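Local structure of flavoprotein (Thermotoga maritima, 5V8S) at residues P87-I93 and T109-H115; V117-A121 and E146-G150. The protein probably works as an FMN-binding flavo-diiron oxidoreductase in electron transfer, joining a metallo-beta-lactamase-like domain that holds a mu-oxo-diiron centre to a flavodoxin-like domain. The protein carries 1 engineered substitution. All coordinates share one frame; numbering follows the deposited sequence.

Contact 1: residues P87-I93 and T109-H115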
ATOM      1  N   PRO A  87     -35.380 -14.206  22.626  1.00 35.19           N
ATOM      2  CA  PRO A  87     -34.153 -15.012  22.485  1.00 35.04           C
ATOM      3  C   PRO A  87     -34.154 -16.266  23.338  1.00 34.31           C
ATOM      4  O   PRO A  87     -33.531 -17.271  22.973  1.00 32.84           O
ATOM      5  CB  PRO A  87     -33.046 -14.031  22.898  1.00 35.37           C
ATOM      6  CG  PRO A  87     -33.629 -12.676  22.616  1.00 35.49           C
ATOM      7  CD  PRO A  87     -35.090 -12.797  22.933  1.00 35.29           C
ATOM      8  N   LYS A  88     -34.867 -16.243  24.461  1.00 36.77           N
ATOM      9  CA  LYS A  88     -34.953 -17.413  25.322  1.00 39.67           C
ATOM     10  C   LYS A  88     -35.610 -18.596  24.622  1.00 37.76           C
ATOM     11  O   LYS A  88     -35.451 -19.736  25.072  1.00 37.92           O
ATOM     12  CB  LYS A  88     -35.738 -17.052  26.578  1.00 44.72           C
ATOM     13  CG  LYS A  88     -35.020 -16.082  27.473  1.00 50.63           C
ATOM     14  CD  LYS A  88     -35.734 -15.926  28.799  1.00 55.64           C
ATOM     15  CE  LYS A  88     -37.078 -15.226  28.617  1.00 59.41           C
ATOM     16  NZ  LYS A  88     -37.741 -14.956  29.915  1.00 61.38           N
ATOM     17  N   GLU A  89     -36.338 -18.353  23.535  1.00 36.13           N
ATOM     18  CA  GLU A  89     -36.978 -19.405  22.758  1.00 35.09           C
ATOM     19  C   GLU A  89     -36.104 -19.902  21.616  1.00 31.81           C
ATOM     20  O   GLU A  89     -36.544 -20.752  20.840  1.00 32.62           O
ATOM     21  CB  GLU A  89     -38.307 -18.901  22.183  1.00 39.14           C
ATOM     22  CG  GLU A  89     -39.243 -18.244  23.197  1.00 43.97           C
ATOM     23  CD  GLU A  89     -40.159 -19.228  23.896  1.00 48.86           C
ATOM     24  OE1 GLU A  89     -40.316 -20.370  23.403  1.00 50.41           O
ATOM     25  OE2 GLU A  89     -40.734 -18.854  24.944  1.00 50.75           O
ATOM     26  N   ILE A  90     -34.883 -19.387  21.478  1.00 29.88           N
ATOM     27  CA  ILE A  90     -33.962 -19.938  20.493  1.00 27.93           C
ATOM     28  C   ILE A  90     -33.447 -21.287  20.977  1.00 27.62           C
ATOM     29  O   ILE A  90     -33.038 -21.447  22.135  1.00 28.95           O
ATOM     30  CB  ILE A  90     -32.816 -18.953  20.203  1.00 27.43           C
ATOM     31  CG1 ILE A  90     -33.374 -17.730  19.461  1.00 28.09           C
ATOM     32  CG2 ILE A  90     -31.722 -19.632  19.376  1.00 26.89           C
ATOM     33  CD1 ILE A  90     -32.388 -16.602  19.327  1.00 29.18           C
ATOM     34  N   THR A  91     -33.432 -22.258  20.068  1.00 25.24           N
ATOM     35  CA  THR A  91     -33.037 -23.624  20.376  1.00 25.14           C
ATOM     36  C   THR A  91     -31.778 -24.067  19.649  1.00 24.48           C
ATOM     37  O   THR A  91     -31.088 -24.975  20.139  1.00 25.07           O
ATOM     38  CB  THR A  91     -34.166 -24.612  20.014  1.00 26.06           C
ATOM     39  OG1 THR A  91     -34.530 -24.452  18.637  1.00 26.53           O
ATOM     40  CG2 THR A  91     -35.413 -24.411  20.906  1.00 27.09           C
ATOM     41  N   HIS A  92     -31.464 -23.460  18.503  1.00 23.74           N
ATOM     42  CA  HIS A  92     -30.339 -23.864  17.671  1.00 22.19           C
ATOM     43  C   HIS A  92     -29.658 -22.630  17.113  1.00 21.47           C
ATOM     44  O   HIS A  92     -30.323 -21.645  16.797  1.00 22.57           O
ATOM     45  CB  HIS A  92     -30.824 -24.691  16.479  1.00 21.66           C
ATOM     46  CG  HIS A  92     -31.406 -26.007  16.860  1.00 22.52           C
ATOM     47  ND1 HIS A  92     -32.662 -26.127  17.420  1.00 24.31           N
ATOM     48  CD2 HIS A  92     -30.908 -27.260  16.760  1.00 23.27           C
ATOM     49  CE1 HIS A  92     -32.907 -27.402  17.657  1.00 24.79           C
ATOM     50  NE2 HIS A  92     -31.860 -28.112  17.273  1.00 24.16           N
ATOM     51  N   ILE A  93     -28.332 -22.695  17.002  1.00 19.67           N
ATOM     52  CA  ILE A  93     -27.553 -21.713  16.253  1.00 18.70           C
ATOM     53  C   ILE A  93     -26.648 -22.465  15.283  1.00 19.64           C
ATOM     54  O   ILE A  93     -25.844 -23.309  15.702  1.00 20.76           O
ATOM     55  CB  ILE A  93     -26.716 -20.796  17.169  1.00 19.42           C
ATOM     56  CG1 ILE A  93     -27.613 -20.053  18.162  1.00 21.16           C
ATOM     57  CG2 ILE A  93     -25.935 -19.788  16.322  1.00 20.07           C
ATOM     58  CD1 ILE A  93     -26.887 -19.274  19.230  1.00 21.87           C
ATOM     59  N   THR A 109     -25.052 -13.216  22.139  1.00 26.18           N
ATOM     60  CA  THR A 109     -26.288 -13.945  21.880  1.00 26.22           C
ATOM     61  C   THR A 109     -26.455 -15.073  22.884  1.00 26.35           C
ATOM     62  O   THR A 109     -27.542 -15.266  23.444  1.00 27.69           O
ATOM     63  CB  THR A 109     -26.284 -14.482  20.445  1.00 25.63           C
ATOM     64  OG1 THR A 109     -26.142 -13.389  19.532  1.00 25.78           O
ATOM     65  CG2 THR A 109     -27.593 -15.217  20.121  1.00 25.81           C
ATOM     66  N   LEU A 110     -25.385 -15.833  23.130  1.00 26.34           N
ATOM     67  CA  LEU A 110     -25.490 -16.960  24.051  1.00 27.36           C
ATOM     68  C   LEU A 110     -25.826 -16.480  25.460  1.00 29.53           C
ATOM     69  O   LEU A 110     -26.622 -17.107  26.168  1.00 30.17           O
ATOM     70  CB  LEU A 110     -24.190 -17.773  24.040  1.00 26.45           C
ATOM     71  CG  LEU A 110     -23.826 -18.489  22.734  1.00 26.64           C
ATOM     72  CD1 LEU A 110     -22.491 -19.190  22.836  1.00 27.56           C
ATOM     73  CD2 LEU A 110     -24.908 -19.488  22.351  1.00 25.71           C
ATOM     74  N   LYS A 111     -25.243 -15.361  25.881  1.00 31.25           N
ATOM     75  CA  LYS A 111     -25.550 -14.823  27.204  1.00 35.08           C
ATOM     76  C   LYS A 111     -27.001 -14.366  27.292  1.00 34.27           C
ATOM     77  O   LYS A 111     -27.662 -14.560  28.321  1.00 34.45           O
ATOM     78  CB  LYS A 111     -24.612 -13.660  27.530  1.00 40.22           C
ATOM     79  CG  LYS A 111     -23.624 -13.953  28.657  1.00 45.90           C
ATOM     80  CD  LYS A 111     -22.528 -12.889  28.744  1.00 49.31           C
ATOM     81  CE  LYS A 111     -21.504 -13.210  29.834  1.00 52.05           C
ATOM     82  NZ  LYS A 111     -20.357 -12.249  29.823  1.00 53.55           N
ATOM     83  N   THR A 112     -27.512 -13.746  26.227  1.00 33.59           N
ATOM     84  CA  THR A 112     -28.896 -13.287  26.231  1.00 33.90           C
ATOM     85  C   THR A 112     -29.867 -14.462  26.240  1.00 34.51           C
ATOM     86  O   THR A 112     -30.920 -14.398  26.886  1.00 35.20           O
ATOM     87  CB  THR A 112     -29.144 -12.388  25.023  1.00 35.34           C
ATOM     88  OG1 THR A 112     -28.206 -11.313  25.039  1.00 36.52           O
ATOM     89  CG2 THR A 112     -30.537 -11.799  25.057  1.00 35.68           C
ATOM     90  N   ILE A 113     -29.535 -15.543  25.533  1.00 33.50           N
ATOM     91  CA  ILE A 113     -30.408 -16.715  25.537  1.00 33.22           C
ATOM     92  C   ILE A 113     -30.494 -17.292  26.946  1.00 35.48           C
ATOM     93  O   ILE A 113     -31.577 -17.635  27.433  1.00 35.84           O
ATOM     94  CB  ILE A 113     -29.941 -17.754  24.499  1.00 31.42           C
ATOM     95  CG1 ILE A 113     -30.057 -17.184  23.086  1.00 30.50           C
ATOM     96  CG2 ILE A 113     -30.793 -19.021  24.587  1.00 32.06           C
ATOM     97  CD1 ILE A 113     -29.401 -18.034  22.021  1.00 30.87           C
ATOM     98  N   GLY A 114     -29.353 -17.393  27.628  1.00 36.69           N
ATOM     99  CA  GLY A 114     -29.327 -17.739  29.038  1.00 38.24           C
ATOM    100  C   GLY A 114     -29.508 -19.204  29.361  1.00 38.88           C
ATOM    101  O   GLY A 114     -29.666 -19.550  30.541  1.00 40.55           O
ATOM    102  N   HIS A 115     -29.499 -20.079  28.361  1.00 37.40           N
ATOM    103  CA  HIS A 115     -29.555 -21.513  28.586  1.00 36.34           C
ATOM    104  C   HIS A 115     -28.857 -22.196  27.424  1.00 36.27           C
ATOM    105  O   HIS A 115     -28.560 -21.575  26.401  1.00 35.29           O
ATOM    106  CB  HIS A 115     -31.000 -22.021  28.748  1.00 35.36           C
ATOM    107  CG  HIS A 115     -31.891 -21.699  27.590  1.00 35.51           C
ATOM    108  ND1 HIS A 115     -31.812 -22.363  26.385  1.00 35.80           N
ATOM    109  CD2 HIS A 115     -32.881 -20.786  27.452  1.00 35.51           C
ATOM    110  CE1 HIS A 115     -32.705 -21.862  25.548  1.00 36.48           C
ATOM    111  NE2 HIS A 115     -33.366 -20.903  26.171  1.00 35.94           N
TER
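The side chain of Ile113, on the last turn of helix 106-113, lies against Pro87, Ile90 and Ile93. Its CG1 lies 3.5 Å from the carbonyl oxygen of Pro87. Further out, its CD1 meets CG2 of Ile90 at 3.9 Å, the two side chains crossing nearly at right angles, and reaches tip to tip toward CD1 of Ile93 at 4.0 Å. That same Ile93 methyl also touches CD2 of Leu110, 3.7 Å away, while the ring of Pro87 rests through CB and CG on the methyl of Thr112.

The polar link is a single hydrogen bond. His115 NE2 donates to Lys88 O over 2.6 Å, nearly straight at 169°; the oxygen lies close to the imidazole plane, with the donor tilted 27° out of the carbonyl plane. Two things place the ring there: Gly114 leaves the helix with positive phi, and His115 holds CG between its own N and carbonyl carbon (chi1 57°). Ile113 CG2 lies over one face of the His115 ring, offset toward its rim. Ile90 O, buried and without a hydrogen-bond partner, is approached by CE1 of His115 at 3.5 Å.

Helix 74-82 packs alongside, with Ser82 on Pro87, Leu81 on Ile90 and Phe77 on Thr109. Helix 106-113 lies on the sheet near the start of strand 92-94, with strands 62-66 and 118-121 flanking that strand.

Contact 2: residues V117-A121 and E146-G150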
ATOM      1  N   VAL A 117     -27.961 -24.117  24.139  1.00 32.01           N
ATOM      2  CA  VAL A 117     -28.534 -24.290  22.812  1.00 29.55           C
ATOM      3  C   VAL A 117     -27.666 -25.285  22.058  1.00 28.01           C
ATOM      4  O   VAL A 117     -26.509 -25.525  22.410  1.00 29.24           O
ATOM      5  CB  VAL A 117     -28.625 -22.956  22.041  1.00 31.58           C
ATOM      6  CG1 VAL A 117     -29.648 -22.039  22.682  1.00 32.66           C
ATOM      7  CG2 VAL A 117     -27.285 -22.284  22.017  1.00 32.27           C
ATOM      8  N   GLU A 118     -28.229 -25.863  20.998  1.00 25.76           N
ATOM      9  CA  GLU A 118     -27.430 -26.686  20.100  1.00 24.21           C
ATOM     10  C   GLU A 118     -26.733 -25.776  19.093  1.00 22.63           C
ATOM     11  O   GLU A 118     -27.393 -25.123  18.279  1.00 23.38           O
ATOM     12  CB  GLU A 118     -28.301 -27.714  19.394  1.00 25.33           C
ATOM     13  CG  GLU A 118     -27.510 -28.643  18.518  1.00 26.91           C
ATOM     14  CD  GLU A 118     -28.357 -29.787  17.988  1.00 28.72           C
ATOM     15  OE1 GLU A 118     -28.590 -30.763  18.738  1.00 32.53           O
ATOM     16  OE2 GLU A 118     -28.802 -29.697  16.834  1.00 28.18           O
ATOM     17  N   ILE A 119     -25.402 -25.715  19.167  1.00 22.06           N
ATOM     18  CA  ILE A 119     -24.583 -24.941  18.231  1.00 20.34           C
ATOM     19  C   ILE A 119     -24.019 -25.912  17.202  1.00 22.01           C
ATOM     20  O   ILE A 119     -23.317 -26.864  17.558  1.00 23.17           O
ATOM     21  CB  ILE A 119     -23.450 -24.202  18.964  1.00 21.20           C
ATOM     22  CG1 ILE A 119     -24.036 -23.298  20.057  1.00 22.70           C
ATOM     23  CG2 ILE A 119     -22.597 -23.395  17.974  1.00 22.06           C
ATOM     24  CD1 ILE A 119     -22.989 -22.569  20.921  1.00 24.83           C
ATOM     25  N   ILE A 120     -24.315 -25.690  15.922  1.00 20.36           N
ATOM     26  CA  ILE A 120     -23.899 -26.595  14.851  1.00 20.60           C
ATOM     27  C   ILE A 120     -22.805 -25.928  14.027  1.00 19.96           C
ATOM     28  O   ILE A 120     -22.965 -24.784  13.576  1.00 20.21           O
ATOM     29  CB  ILE A 120     -25.090 -26.986  13.960  1.00 20.65           C
ATOM     30  CG1 ILE A 120     -26.098 -27.784  14.776  1.00 21.68           C
ATOM     31  CG2 ILE A 120     -24.615 -27.778  12.738  1.00 21.87           C
ATOM     32  CD1 ILE A 120     -27.416 -27.942  14.086  1.00 21.47           C
ATOM     33  N   ALA A 121     -21.715 -26.659  13.787  1.00 19.07           N
ATOM     34  CA  ALA A 121     -20.618 -26.144  12.979  1.00 18.94           C
ATOM     35  C   ALA A 121     -19.877 -27.317  12.351  1.00 19.89           C
ATOM     36  O   ALA A 121     -20.095 -28.474  12.706  1.00 21.33           O
ATOM     37  CB  ALA A 121     -19.663 -25.299  13.827  1.00 20.72           C
ATOM     38  N   GLU A 146     -27.534 -34.937   7.535  1.00 31.86           N
ATOM     39  CA  GLU A 146     -28.851 -34.350   7.607  1.00 33.62           C
ATOM     40  C   GLU A 146     -29.320 -34.402   9.046  1.00 31.15           C
ATOM     41  O   GLU A 146     -29.035 -35.352   9.768  1.00 32.36           O
ATOM     42  CB  GLU A 146     -29.831 -35.106   6.710  1.00 37.45           C
ATOM     43  CG  GLU A 146     -29.529 -34.986   5.230  1.00 44.62           C
ATOM     44  CD  GLU A 146     -30.373 -35.909   4.374  1.00 51.12           C
ATOM     45  OE1 GLU A 146     -31.423 -36.372   4.851  1.00 52.98           O
ATOM     46  OE2 GLU A 146     -29.981 -36.174   3.221  1.00 53.57           O
ATOM     47  N   ARG A 147     -30.022 -33.367   9.469  1.00 29.56           N
ATOM     48  CA  ARG A 147     -30.553 -33.317  10.811  1.00 29.85           C
ATOM     49  C   ARG A 147     -31.976 -32.815  10.760  1.00 27.34           C
ATOM     50  O   ARG A 147     -32.268 -31.823  10.107  1.00 28.22           O
ATOM     51  CB  ARG A 147     -29.704 -32.429  11.710  1.00 32.24           C
ATOM     52  CG  ARG A 147     -28.377 -33.062  12.077  1.00 34.80           C
ATOM     53  CD  ARG A 147     -27.558 -32.155  12.965  1.00 37.17           C
ATOM     54  NE  ARG A 147     -27.953 -32.285  14.354  1.00 39.71           N
ATOM     55  CZ  ARG A 147     -27.419 -33.147  15.210  1.00 39.13           C
ATOM     56  NH1 ARG A 147     -26.454 -33.959  14.829  1.00 38.64           N
ATOM     57  NH2 ARG A 147     -27.850 -33.182  16.450  1.00 37.77           N
ATOM     58  N   GLU A 148     -32.864 -33.525  11.435  1.00 26.37           N
ATOM     59  CA  GLU A 148     -34.254 -33.136  11.486  1.00 26.95           C
ATOM     60  C   GLU A 148     -34.435 -32.186  12.648  1.00 26.74           C
ATOM     61  O   GLU A 148     -34.231 -32.550  13.797  1.00 26.51           O
ATOM     62  CB  GLU A 148     -35.149 -34.360  11.641  1.00 28.58           C
ATOM     63  CG  GLU A 148     -36.617 -34.041  11.503  1.00 32.46           C
ATOM     64  CD  GLU A 148     -37.493 -35.243  11.754  1.00 35.93           C
ATOM     65  OE1 GLU A 148     -38.344 -35.161  12.647  1.00 37.09           O
ATOM     66  OE2 GLU A 148     -37.321 -36.250  11.054  1.00 37.74           O
ATOM     67  N   ILE A 149     -34.819 -30.956  12.337  1.00 26.12           N
ATOM     68  CA  ILE A 149     -34.988 -29.919  13.344  1.00 24.72           C
ATOM     69  C   ILE A 149     -36.312 -29.235  13.055  1.00 25.67           C
ATOM     70  O   ILE A 149     -36.554 -28.814  11.921  1.00 25.82           O
ATOM     71  CB  ILE A 149     -33.832 -28.889  13.303  1.00 24.10           C
ATOM     72  CG1 ILE A 149     -32.479 -29.559  13.601  1.00 25.28           C
ATOM     73  CG2 ILE A 149     -34.091 -27.764  14.304  1.00 24.35           C
ATOM     74  CD1 ILE A 149     -31.263 -28.685  13.241  1.00 26.51           C
ATOM     75  N   GLY A 150     -37.176 -29.139  14.063  1.00 26.92           N
ATOM     76  CA  GLY A 150     -38.453 -28.461  13.874  1.00 28.88           C
ATOM     77  C   GLY A 150     -39.292 -29.014  12.742  1.00 28.95           C
ATOM     78  O   GLY A 150     -40.036 -28.255  12.100  1.00 30.83           O
TER
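Glu118 and Arg147 extend toward each other across the gap between two sheets, from strands whose axes stay 11.5 Å apart and run roughly antiparallel at 154°. No backbone bond joins them, so the side chains make the contact. Glu118 keeps CG anti to its N (chi1 -177°) and runs out extended; Arg147 bends at chi3 to bring its guanidinium round. The resulting salt bridge is loose: Arg147 NH2 is 3.4 Å from Glu118 OE1, a weak, bent hydrogen bond, and the carboxylate and guanidinium planes stand 81° apart rather than pairing flat. Glu118 OE2 lies 3.6 Å from the same NH2 of Arg147, with no hydrogen bond. Arg147 NH1 has a second, long and weak ion pair with Glu145, and the arginine side chain also touches Thr139 and Val141.

Beside the charges, Ile120 and Ile149 come tip to tip, CD1 to CD1 at 4.0 Å. Glu118, Ile119 and Ile120 form backbone bonds within their own sheet: Glu118 with Thr91 and Ile93, Ile119 with Thr139, Ile120 with Ile93 and Val95. The long, non-coplanar ion pair probably adds a general electrostatic attraction more than a directed bond, and the isoleucine methyls meet beside it between the two sheets of the metallo-beta-lactamase-type sandwich.

Contacts 1 and 2 have centres 14 Å apart and work on the two faces of one sheet: helix 106-113 packs on one, strand 146-149 of the second sheet faces the other. They meet where strands 92-94 and 118-121 run parallel, Ile93 N lying 2.9 Å from Glu118 O and Ile93 O 2.8 Å from Ile120 N, both probable hydrogen bonds. His92, beside Ile93 in the strand, makes a packing contact with Glu118, its CD2 3.2 Å from Glu118 OE2. Beyond strand 92-94, the chain goes on to supply His97, Glu99, Asp101 and the engineered Asp102 to the mu-oxo-diiron pocket; none of the four segments itself contributes a pocket residue.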